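Local coordinates for uncharacterized lipoprotein GfcB (Escherichia coli K12, PDB 2IN5) that is a membrane lipoprotein of unknown function, probably linked to group 4 capsule polysaccharide, at residues 34-39 and 193-198; 41-46 and 189-194; 113-118 and 183-188; 165-170 and 179-184. All coordinates share one frame; numbering follows the deposited sequence.

Contact 1: 34-39 and 193-198; sequences YSTMYL and TFLKPA
Leu-195 lies across the ring of Tyr-38 at about a right angle, its CD2 over one face, 3.9 Å above the plane and offset toward the rim, while CD1 reaches the ring atom CE1 at 3.7 Å. CG stands anti to its own carbonyl carbon (chi1 -64°), the two methyls beyond it meet the ring, and CB rests on Thr-36 OG1. An alanine here would keep that CB contact but would probably leave the tyrosine face without its CH-pi partner and open a gap beside Met-37 CA. On the opposite side of the strands the selenomethionine Met-37 lies alongside Phe-194: CE is 3.7 Å from CE2 and SE lies oblique to the ring, a Met-aromatic contact. The backbone sets these pairs. Tyr-38 N gives a 2.9 Å hydrogen bond to Thr-193 O, Thr-193 N returns one to Tyr-38 O, and Leu-195 N reaches Thr-36 O from above the carbonyl plane. Water 1 joins Ser-35 OG to Lys-196 O; that hydroxyl also bonds Gln-6 N of the second subunit. Arg-46 adds a cation-pi contact to Tyr-38. The alternation of faces is that of an antiparallel beta ladder, here running out into loop.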
# COMPACT_ATOMS: atom_id res chain seq x y z
N TYR A 34 -14.95 -0.42 -8.05
CA TYR A 34 -13.55 0.01 -8.12
C TYR A 34 -12.90 -0.20 -9.48
O TYR A 34 -13.39 -0.95 -10.31
CB TYR A 34 -12.73 -0.70 -7.04
CG TYR A 34 -13.11 -2.15 -6.88
CD1 TYR A 34 -12.73 -3.11 -7.82
CD2 TYR A 34 -13.90 -2.56 -5.80
CE1 TYR A 34 -13.13 -4.44 -7.68
CE2 TYR A 34 -14.30 -3.88 -5.66
CZ TYR A 34 -13.91 -4.81 -6.60
OH TYR A 34 -14.32 -6.12 -6.45
N SER A 35 -11.77 0.48 -9.67
CA SER A 35 -11.00 0.41 -10.90
C SER A 35 -10.40 -0.96 -11.16
O SER A 35 -9.98 -1.66 -10.23
CB SER A 35 -9.91 1.49 -10.88
OG SER A 35 -10.49 2.78 -10.76
N THR A 36 -10.35 -1.35 -12.42
CA THR A 36 -9.80 -2.64 -12.79
C THR A 36 -9.02 -2.48 -14.07
O THR A 36 -9.07 -1.43 -14.70
CB THR A 36 -10.92 -3.70 -12.96
OG1 THR A 36 -11.87 -3.26 -13.94
CG2 THR A 36 -11.65 -3.91 -11.63
N MSE A 37 -8.30 -3.52 -14.46
CA MSE A 37 -7.46 -3.45 -15.64
C MSE A 37 -7.20 -4.83 -16.30
O MSE A 37 -7.26 -5.87 -15.64
CB MSE A 37 -6.13 -2.82 -15.21
CG MSE A 37 -5.03 -2.83 -16.23
SE MSE A 37 -3.34 -3.36 -15.42
CE MSE A 37 -3.11 -1.85 -14.22
N TYR A 38 -6.92 -4.82 -17.60
CA TYR A 38 -6.59 -6.05 -18.32
C TYR A 38 -5.09 -5.97 -18.55
O TYR A 38 -4.60 -5.03 -19.17
CB TYR A 38 -7.31 -6.12 -19.67
CG TYR A 38 -8.71 -6.69 -19.58
CD1 TYR A 38 -9.75 -6.16 -20.35
CD2 TYR A 38 -9.01 -7.71 -18.69
CE1 TYR A 38 -11.06 -6.64 -20.22
CE2 TYR A 38 -10.31 -8.20 -18.55
CZ TYR A 38 -11.33 -7.65 -19.32
OH TYR A 38 -12.61 -8.11 -19.16
N LEU A 39 -4.36 -6.94 -18.02
CA LEU A 39 -2.91 -6.97 -18.16
C LEU A 39 -2.47 -8.01 -19.18
O LEU A 39 -3.01 -9.11 -19.22
CB LEU A 39 -2.25 -7.28 -16.82
CG LEU A 39 -0.75 -7.59 -16.88
CD1 LEU A 39 -0.01 -6.37 -17.43
CD2 LEU A 39 -0.21 -7.95 -15.50
N THR A 193 -5.08 -2.18 -20.18
CA THR A 193 -6.33 -1.55 -20.57
C THR A 193 -7.11 -1.26 -19.29
O THR A 193 -7.44 -2.18 -18.54
CB THR A 193 -7.16 -2.45 -21.51
OG1 THR A 193 -6.43 -2.69 -22.72
CG2 THR A 193 -8.48 -1.78 -21.89
N PHE A 194 -7.37 0.01 -19.03
CA PHE A 194 -8.08 0.41 -17.83
C PHE A 194 -9.56 0.50 -18.10
O PHE A 194 -10.02 1.38 -18.83
CB PHE A 194 -7.51 1.74 -17.34
CG PHE A 194 -6.03 1.71 -17.20
CD1 PHE A 194 -5.22 1.80 -18.31
CD2 PHE A 194 -5.45 1.50 -15.96
CE1 PHE A 194 -3.84 1.68 -18.20
CE2 PHE A 194 -4.07 1.37 -15.83
CZ PHE A 194 -3.26 1.46 -16.95
N LEU A 195 -10.30 -0.43 -17.51
CA LEU A 195 -11.73 -0.56 -17.71
C LEU A 195 -12.66 0.47 -17.10
O LEU A 195 -13.60 0.91 -17.75
CB LEU A 195 -12.20 -1.95 -17.25
CG LEU A 195 -11.68 -3.20 -17.97
CD1 LEU A 195 -11.85 -3.08 -19.48
CD2 LEU A 195 -10.23 -3.40 -17.63
N LYS A 196 -12.41 0.84 -15.86
CA LYS A 196 -13.30 1.81 -15.23
C LYS A 196 -12.93 3.23 -15.63
O LYS A 196 -11.83 3.70 -15.35
CB LYS A 196 -13.26 1.65 -13.72
CG LYS A 196 -14.13 2.63 -13.00
CD LYS A 196 -14.22 2.24 -11.55
CE LYS A 196 -14.91 3.33 -10.81
NZ LYS A 196 -16.12 3.69 -11.60
N PRO A 197 -13.85 3.91 -16.32
CA PRO A 197 -13.68 5.29 -16.80
C PRO A 197 -13.87 6.31 -15.69
O PRO A 197 -14.75 6.17 -14.85
CB PRO A 197 -14.75 5.40 -17.87
CG PRO A 197 -15.87 4.60 -17.28
CD PRO A 197 -15.15 3.37 -16.77
N ALA A 198 -13.03 7.34 -15.70
CA ALA A 198 -13.11 8.40 -14.69
C ALA A 198 -13.92 9.59 -15.23
O ALA A 198 -13.74 10.01 -16.38
CB ALA A 198 -11.71 8.85 -14.28
O HOH W 1 -10.79 4.41 -12.87
O HOH W 2 -9.56 1.23 -14.28
O HOH W 3 -4.60 -5.43 -22.46

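Contact 2: 41-46 and 189-194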
# COMPACT_ATOMS: atom_id res chain seq x y z
N LEU A 41 1.23 -9.60 -20.59
CA LEU A 41 2.68 -9.63 -20.53
C LEU A 41 3.24 -10.49 -21.64
O LEU A 41 2.76 -11.60 -21.89
CB LEU A 41 3.16 -10.17 -19.19
CG LEU A 41 2.81 -9.30 -17.99
CD1 LEU A 41 3.12 -10.04 -16.71
CD2 LEU A 41 3.59 -8.00 -18.07
N ASN A 42 4.26 -9.96 -22.31
CA ASN A 42 4.91 -10.66 -23.41
C ASN A 42 3.92 -11.17 -24.44
O ASN A 42 4.02 -12.31 -24.88
CB ASN A 42 5.72 -11.85 -22.89
CG ASN A 42 6.86 -11.43 -22.01
OD1 ASN A 42 7.80 -10.77 -22.46
ND2 ASN A 42 6.80 -11.82 -20.74
N GLU A 43 2.97 -10.32 -24.83
CA GLU A 43 1.98 -10.72 -25.82
C GLU A 43 1.31 -12.02 -25.36
O GLU A 43 0.76 -12.77 -26.16
CB GLU A 43 2.66 -10.97 -27.18
CG GLU A 43 3.61 -9.87 -27.67
CD GLU A 43 2.90 -8.73 -28.39
OE1 GLU A 43 3.59 -7.80 -28.87
OE2 GLU A 43 1.65 -8.76 -28.49
N GLY A 44 1.38 -12.29 -24.06
CA GLY A 44 0.79 -13.49 -23.53
C GLY A 44 -0.72 -13.42 -23.42
O GLY A 44 -1.39 -12.78 -24.25
N GLN A 45 -1.26 -14.06 -22.39
CA GLN A 45 -2.69 -14.09 -22.18
C GLN A 45 -3.16 -12.97 -21.25
O GLN A 45 -2.51 -12.65 -20.26
CB GLN A 45 -3.09 -15.44 -21.60
CG GLN A 45 -4.58 -15.62 -21.45
CD GLN A 45 -5.31 -15.58 -22.78
OE1 GLN A 45 -6.53 -15.36 -22.82
NE2 GLN A 45 -4.58 -15.79 -23.87
N ARG A 46 -4.30 -12.39 -21.59
CA ARG A 46 -4.87 -11.31 -20.80
C ARG A 46 -5.34 -11.78 -19.43
O ARG A 46 -6.02 -12.79 -19.32
CB ARG A 46 -6.05 -10.71 -21.56
CG ARG A 46 -6.95 -9.86 -20.70
CD ARG A 46 -8.39 -9.96 -21.16
NE ARG A 46 -8.63 -9.23 -22.40
CZ ARG A 46 -9.84 -9.02 -22.91
NH1 ARG A 46 -10.92 -9.48 -22.28
NH2 ARG A 46 -9.97 -8.33 -24.03
N PRO A 189 7.42 -6.64 -23.31
CA PRO A 189 6.26 -5.80 -23.60
C PRO A 189 5.10 -5.99 -22.64
O PRO A 189 4.76 -7.11 -22.25
CB PRO A 189 5.92 -6.17 -25.04
CG PRO A 189 6.33 -7.59 -25.13
CD PRO A 189 7.64 -7.62 -24.40
N VAL A 190 4.52 -4.86 -22.25
CA VAL A 190 3.42 -4.84 -21.31
C VAL A 190 2.26 -4.08 -21.93
O VAL A 190 2.44 -3.00 -22.50
CB VAL A 190 3.84 -4.14 -20.01
CG1 VAL A 190 2.69 -4.10 -19.02
CG2 VAL A 190 5.03 -4.86 -19.40
N GLU A 191 1.06 -4.65 -21.84
CA GLU A 191 -0.15 -4.02 -22.38
C GLU A 191 -1.15 -3.88 -21.25
O GLU A 191 -1.41 -4.84 -20.52
CB GLU A 191 -0.76 -4.89 -23.48
CG GLU A 191 0.09 -5.03 -24.74
CD GLU A 191 -0.59 -5.89 -25.79
OE1 GLU A 191 -1.75 -5.58 -26.16
OE2 GLU A 191 0.03 -6.88 -26.26
N MSE A 192 -1.71 -2.69 -21.09
CA MSE A 192 -2.68 -2.45 -20.04
C MSE A 192 -3.90 -1.69 -20.55
O MSE A 192 -3.77 -0.70 -21.27
CB MSE A 192 -2.04 -1.67 -18.90
CG MSE A 192 -0.84 -2.36 -18.30
SE MSE A 192 -0.21 -1.46 -16.71
CE MSE A 192 0.91 -0.16 -17.60
N THR A 193 -5.08 -2.18 -20.18
CA THR A 193 -6.33 -1.55 -20.57
C THR A 193 -7.11 -1.26 -19.29
O THR A 193 -7.44 -2.18 -18.54
CB THR A 193 -7.16 -2.45 -21.51
OG1 THR A 193 -6.43 -2.69 -22.72
CG2 THR A 193 -8.48 -1.78 -21.89
N PHE A 194 -7.37 0.01 -19.03
CA PHE A 194 -8.08 0.41 -17.83
C PHE A 194 -9.56 0.50 -18.10
O PHE A 194 -10.02 1.38 -18.83
CB PHE A 194 -7.51 1.74 -17.34
CG PHE A 194 -6.03 1.71 -17.20
CD1 PHE A 194 -5.22 1.80 -18.31
CD2 PHE A 194 -5.45 1.50 -15.96
CE1 PHE A 194 -3.84 1.68 -18.20
CE2 PHE A 194 -4.07 1.37 -15.83
CZ PHE A 194 -3.26 1.46 -16.95
O HOH W 4 1.92 -7.93 -23.82
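Asn-42 N donates to Pro-189 O over 2.9 Å, with the donor nitrogen in the carbonyl plane and an angle of 154° at the hydrogen. It is the direct hydrogen bond between 41-46 and 189-194, made where strand 36-41 gives way to a turn. Proline suits the other side, since its carbonyl can accept although its nitrogen has no proton to give. Its ring also serves as a surface for the turn: CG lies 3.8 Å from Asn-42 CA, and CD is near OD1 of the asparagine, whose side chain crosses the ring at about a right angle.

Next to it in the ladder, Leu-41 and Val-190 form an antiparallel non-hydrogen-bonded pair. Their side chains lie side by side and point the same way, CD2 of the leucine meeting CG2 of the valine at 3.7 Å, so two branched apolar residues fill the space beside each other. Leu-41 to Gly-44 form a type I' turn, in which Asn-42 and Glu-43 both take positive phi, a conformation that asparagine adopts readily. Glu-43 N gives its proton to water 4 at 2.8 Å. The two carboxylates approach with OE2 of Glu-43 3.3 Å from OE2 of Glu-191 and their planes 69° apart; both are acceptors, and such a pair might raise the proton affinity of one of them.

The turn leads on into strand 47-55, while strand 189-194 runs between strands 36-41 and 176-182: Glu-191 bonds through its backbone to Arg-40, and Val-190 to Gln-181.

Contact 3: 113-118 and 183-188; sequences ILWSED and LGAGVI
Trp-115 lays one face of its indole on the backbone of Gly-184 and Ala-185, and has the largest buried area of the contact. Gly-184 CA stands 3.8 Å from the centroid of the five-membered ring, 12° off the normal, in a CH-pi contact, and Ala-185 N lies over the same face nearer the rim. A CB at residue 184 would clash with the indole, consistent with glycine there. At the six-membered end CH2 meets Ala-185 CB at 3.5 Å, a methyl small enough to leave the backbone close to the ring.

Ala-185 is next in buried area, and Ile-113, on the strand of Trp-115, presses on it. The isoleucine CG1 takes the crowded position between backbone N and carbonyl carbon (chi1 58°), and CD1 beyond it comes 3.6 Å from both Gly-184 C and Ala-185 N. Val-187 crosses the indole at about a right angle, approaching NE1 with CG2 at 3.9 Å.

The indole nitrogen is taken up within its own strand. NE1 donates to Glu-117 OE2 over 3.0 Å, meeting the oxygen from above the carboxylate plane, which helps to fix the rotation of the ring. The loop has its own ties: Leu-183 N bonds Ile-188 O, and Gly-184 N bonds Val-187 O, folding 183-188 back on itself. Beside the strand, Trp-115 pairs through its backbone with Arg-122 of strand 120-140.

Strand and loop are therefore joined by apolar and CH-pi packing, whose strength depends on close fit, while the indole N-H and the loop amides of Leu-183 and Gly-184 find acceptors within their own segments.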
# COMPACT_ATOMS: atom_id res chain seq x y z
N ILE A 113 16.17 3.11 -15.31
CA ILE A 113 15.30 2.05 -14.81
C ILE A 113 16.18 0.91 -14.32
O ILE A 113 17.32 0.75 -14.76
CB ILE A 113 14.31 1.49 -15.90
CG1 ILE A 113 15.07 0.97 -17.11
CG2 ILE A 113 13.34 2.59 -16.37
CD1 ILE A 113 14.18 0.31 -18.12
N LEU A 114 15.63 0.13 -13.40
CA LEU A 114 16.32 -1.02 -12.83
C LEU A 114 15.36 -2.18 -12.87
O LEU A 114 14.29 -2.11 -12.28
CB LEU A 114 16.70 -0.74 -11.37
CG LEU A 114 17.41 -1.86 -10.59
CD1 LEU A 114 18.73 -2.23 -11.25
CD2 LEU A 114 17.62 -1.40 -9.18
N TRP A 115 15.71 -3.26 -13.56
CA TRP A 115 14.81 -4.40 -13.61
C TRP A 115 15.56 -5.73 -13.53
O TRP A 115 16.75 -5.80 -13.86
CB TRP A 115 13.98 -4.31 -14.89
CG TRP A 115 14.66 -4.77 -16.14
CD1 TRP A 115 14.52 -5.99 -16.74
CD2 TRP A 115 15.60 -4.03 -16.94
NE1 TRP A 115 15.31 -6.06 -17.86
CE2 TRP A 115 15.97 -4.87 -18.02
CE3 TRP A 115 16.15 -2.75 -16.86
CZ2 TRP A 115 16.87 -4.47 -19.00
CZ3 TRP A 115 17.04 -2.34 -17.83
CH2 TRP A 115 17.40 -3.21 -18.89
N SER A 116 14.89 -6.78 -13.07
CA SER A 116 15.54 -8.08 -12.99
C SER A 116 15.17 -8.94 -14.19
O SER A 116 14.04 -8.91 -14.66
CB SER A 116 15.16 -8.79 -11.69
OG SER A 116 13.80 -9.15 -11.66
N GLU A 117 16.14 -9.69 -14.68
CA GLU A 117 15.94 -10.56 -15.83
C GLU A 117 16.64 -11.89 -15.54
O GLU A 117 17.87 -11.97 -15.57
CB GLU A 117 16.52 -9.89 -17.08
CG GLU A 117 16.07 -10.49 -18.40
CD GLU A 117 16.21 -9.50 -19.55
OE1 GLU A 117 15.94 -9.88 -20.71
OE2 GLU A 117 16.58 -8.34 -19.28
N ASP A 118 15.85 -12.92 -15.25
CA ASP A 118 16.37 -14.24 -14.91
C ASP A 118 17.16 -14.11 -13.61
O ASP A 118 18.25 -14.66 -13.46
CB ASP A 118 17.28 -14.78 -16.03
CG ASP A 118 16.51 -15.08 -17.31
OD1 ASP A 118 17.16 -15.34 -18.35
OD2 ASP A 118 15.26 -15.07 -17.28
N LEU A 183 8.85 -3.44 -20.16
CA LEU A 183 9.05 -3.54 -18.72
C LEU A 183 10.51 -3.18 -18.41
O LEU A 183 10.82 -2.69 -17.33
CB LEU A 183 8.69 -4.94 -18.24
CG LEU A 183 8.86 -5.27 -16.77
CD1 LEU A 183 7.93 -6.40 -16.39
CD2 LEU A 183 10.33 -5.66 -16.50
N GLY A 184 11.39 -3.43 -19.36
CA GLY A 184 12.78 -3.12 -19.19
C GLY A 184 13.19 -2.27 -20.37
O GLY A 184 12.33 -1.71 -21.05
N ALA A 185 14.49 -2.19 -20.64
CA ALA A 185 14.97 -1.41 -21.77
C ALA A 185 14.67 -2.16 -23.07
O ALA A 185 15.38 -3.09 -23.44
CB ALA A 185 16.46 -1.17 -21.63
N GLY A 186 13.61 -1.75 -23.75
CA GLY A 186 13.23 -2.38 -25.00
C GLY A 186 12.97 -3.87 -24.92
O GLY A 186 13.07 -4.58 -25.92
N VAL A 187 12.62 -4.35 -23.72
CA VAL A 187 12.36 -5.77 -23.50
C VAL A 187 11.13 -5.98 -22.60
O VAL A 187 10.80 -5.12 -21.77
CB VAL A 187 13.58 -6.47 -22.82
CG1 VAL A 187 14.83 -6.28 -23.67
CG2 VAL A 187 13.80 -5.90 -21.42
N ILE A 188 10.47 -7.12 -22.77
CA ILE A 188 9.29 -7.51 -22.00
C ILE A 188 8.09 -6.57 -22.16
O ILE A 188 7.75 -5.81 -21.24
CB ILE A 188 9.61 -7.65 -20.51
CG1 ILE A 188 10.77 -8.63 -20.32
CG2 ILE A 188 8.39 -8.17 -19.76
CD1 ILE A 188 11.23 -8.77 -18.88

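Contact 4: 165-170 and 179-184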
# COMPACT_ATOMS: atom_id res chain seq x y z
N ASN A 165 6.62 3.31 -27.33
CA ASN A 165 5.53 2.99 -26.41
C ASN A 165 4.36 3.82 -26.90
O ASN A 165 4.55 4.85 -27.54
CB ASN A 165 5.83 3.41 -24.97
CG ASN A 165 7.04 2.71 -24.38
OD1 ASN A 165 7.18 1.49 -24.47
ND2 ASN A 165 7.92 3.49 -23.75
N THR A 166 3.14 3.40 -26.58
CA THR A 166 1.96 4.14 -27.00
C THR A 166 1.02 4.30 -25.82
O THR A 166 0.84 3.38 -25.03
CB THR A 166 1.23 3.41 -28.15
OG1 THR A 166 2.16 3.15 -29.22
CG2 THR A 166 0.10 4.26 -28.70
N PHE A 167 0.45 5.49 -25.68
CA PHE A 167 -0.47 5.79 -24.59
C PHE A 167 -1.75 6.44 -25.11
O PHE A 167 -1.69 7.48 -25.77
CB PHE A 167 0.21 6.74 -23.59
CG PHE A 167 1.47 6.18 -22.98
CD1 PHE A 167 1.42 5.31 -21.90
CD2 PHE A 167 2.71 6.49 -23.53
CE1 PHE A 167 2.58 4.75 -21.37
CE2 PHE A 167 3.88 5.94 -23.01
CZ PHE A 167 3.81 5.06 -21.93
N TRP A 168 -2.88 5.81 -24.83
CA TRP A 168 -4.19 6.32 -25.25
C TRP A 168 -4.80 7.12 -24.12
O TRP A 168 -5.25 6.56 -23.11
CB TRP A 168 -5.10 5.16 -25.60
CG TRP A 168 -4.77 4.56 -26.91
CD1 TRP A 168 -5.29 4.90 -28.12
CD2 TRP A 168 -3.82 3.50 -27.15
NE1 TRP A 168 -4.73 4.12 -29.11
CE2 TRP A 168 -3.83 3.25 -28.54
CE3 TRP A 168 -2.98 2.74 -26.33
CZ2 TRP A 168 -3.03 2.27 -29.13
CZ3 TRP A 168 -2.17 1.76 -26.92
CH2 TRP A 168 -2.21 1.54 -28.30
N VAL A 169 -4.84 8.44 -24.30
CA VAL A 169 -5.34 9.36 -23.28
C VAL A 169 -6.75 9.90 -23.50
O VAL A 169 -7.09 10.32 -24.61
CB VAL A 169 -4.40 10.58 -23.15
CG1 VAL A 169 -4.85 11.47 -22.00
CG2 VAL A 169 -2.97 10.12 -22.96
N ASP A 170 -7.55 9.91 -22.45
CA ASP A 170 -8.89 10.46 -22.52
C ASP A 170 -8.73 11.97 -22.72
O ASP A 170 -8.29 12.67 -21.81
CB ASP A 170 -9.64 10.19 -21.22
CG ASP A 170 -11.07 10.68 -21.26
OD1 ASP A 170 -11.29 11.90 -21.40
OD2 ASP A 170 -11.98 9.84 -21.14
N SER A 179 -2.37 1.44 -22.59
CA SER A 179 -0.96 1.76 -22.76
C SER A 179 -0.18 0.54 -23.24
O SER A 179 -0.53 -0.59 -22.92
CB SER A 179 -0.38 2.24 -21.44
OG SER A 179 -0.40 1.20 -20.48
N ARG A 180 0.86 0.79 -24.02
CA ARG A 180 1.73 -0.27 -24.49
C ARG A 180 3.15 0.21 -24.21
O ARG A 180 3.56 1.26 -24.70
CB ARG A 180 1.59 -0.52 -26.00
CG ARG A 180 0.17 -0.79 -26.47
CD ARG A 180 0.12 -1.92 -27.49
NE ARG A 180 1.20 -1.82 -28.47
CZ ARG A 180 1.26 -0.92 -29.45
NH1 ARG A 180 0.29 -0.01 -29.60
NH2 ARG A 180 2.29 -0.91 -30.29
N GLN A 181 3.90 -0.56 -23.41
CA GLN A 181 5.27 -0.20 -23.06
C GLN A 181 6.12 -1.40 -22.71
O GLN A 181 5.61 -2.50 -22.57
CB GLN A 181 5.26 0.78 -21.87
CG GLN A 181 4.75 0.18 -20.57
CD GLN A 181 4.28 1.24 -19.59
OE1 GLN A 181 5.05 2.11 -19.16
NE2 GLN A 181 3.00 1.18 -19.24
N MSE A 182 7.42 -1.19 -22.56
CA MSE A 182 8.35 -2.25 -22.21
C MSE A 182 8.52 -2.28 -20.70
O MSE A 182 8.38 -1.25 -20.04
CB MSE A 182 9.70 -2.03 -22.87
CG MSE A 182 9.67 -2.10 -24.37
SE MSE A 182 9.21 -3.86 -25.00
CE MSE A 182 9.97 -3.76 -26.77
N LEU A 183 8.85 -3.44 -20.16
CA LEU A 183 9.05 -3.54 -18.72
C LEU A 183 10.51 -3.18 -18.41
O LEU A 183 10.82 -2.69 -17.33
CB LEU A 183 8.69 -4.94 -18.24
CG LEU A 183 8.86 -5.27 -16.77
CD1 LEU A 183 7.93 -6.40 -16.39
CD2 LEU A 183 10.33 -5.66 -16.50
N GLY A 184 11.39 -3.43 -19.36
CA GLY A 184 12.78 -3.12 -19.19
C GLY A 184 13.19 -2.27 -20.37
O GLY A 184 12.33 -1.71 -21.05
O HOH W 5 8.73 1.56 -21.51
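Thr-166 and Arg-180 are an antiparallel hydrogen-bonded pair, each donating to the other's carbonyl in its plane: Arg-180 N to Thr-166 O at 2.8 Å and Thr-166 N to Arg-180 O at 2.9 Å. Ser-179 CA adds a CA-H...O contact to Thr-166 O.

Asn-165 suits its place beside Gln-181 and Met-182 because its amide both accepts and donates. OD1 takes a weak bond from Met-182 N at 3.3 Å and another weak one from Trp-163 NE1; ND2 bonds Glu-152 OE1 and, weakly, water 5, which donates on to Met-182 O. Other polar ends find partners on adjoining strands and loops. Thr-166 OG1 bonds Gln-151, Gln-181 NE2 reaches Gly-74 O, and Trp-168 NE1 is held by Glu-136.

Arg-180 is bent at chi2 and chi3 and passes the rim of Trp-168. Its CG lies in the indole plane 3.5 Å from CZ3, and NH1 comes 3.2 Å from CH2 at the ring edge, with ring and guanidinium planes 45° apart. This is edge contact, not a stack; one face of the indole instead carries Thr-166 CG2, from its own strand, 3.6 Å above the plane. A leucine in place of Trp-168 would probably leave Glu-136 without its indole donor and the arginine freer to swing. On the other face of the strands, Phe-167 CD1 packs on Ser-179 CB, a side chain small enough to admit the ring.

Backbone bonds thus set the hairpin pairing, while the buried amides, hydroxyl and indole N-H find partners largely beyond it: Gln-151 and Glu-152 tie it to strand 143-156, Glu-136 to 120-140.

From the N terminus, strand 36-41 is the first to be used: contact 1 pairs its start with the end of strand 189-194, and contact 2 joins the turn after it to the start of that same strand. Both close long loops that end on one C-terminal strand, with the loop of contact 2 inside that of contact 1. Contact 3, from strand 108-117 to the 183-188 loop, is nested within both. Contact 4 closes hairpin 161-170/176-182, nested in turn inside contact 3 apart from the shared Leu-183 and Gly-184. Strands 36-41, 189-194, 176-182 and 161-170 lie in that order, so contacts 1, 2 and 4 join neighbours, and contact 3 reaches the more distant strand 108-117.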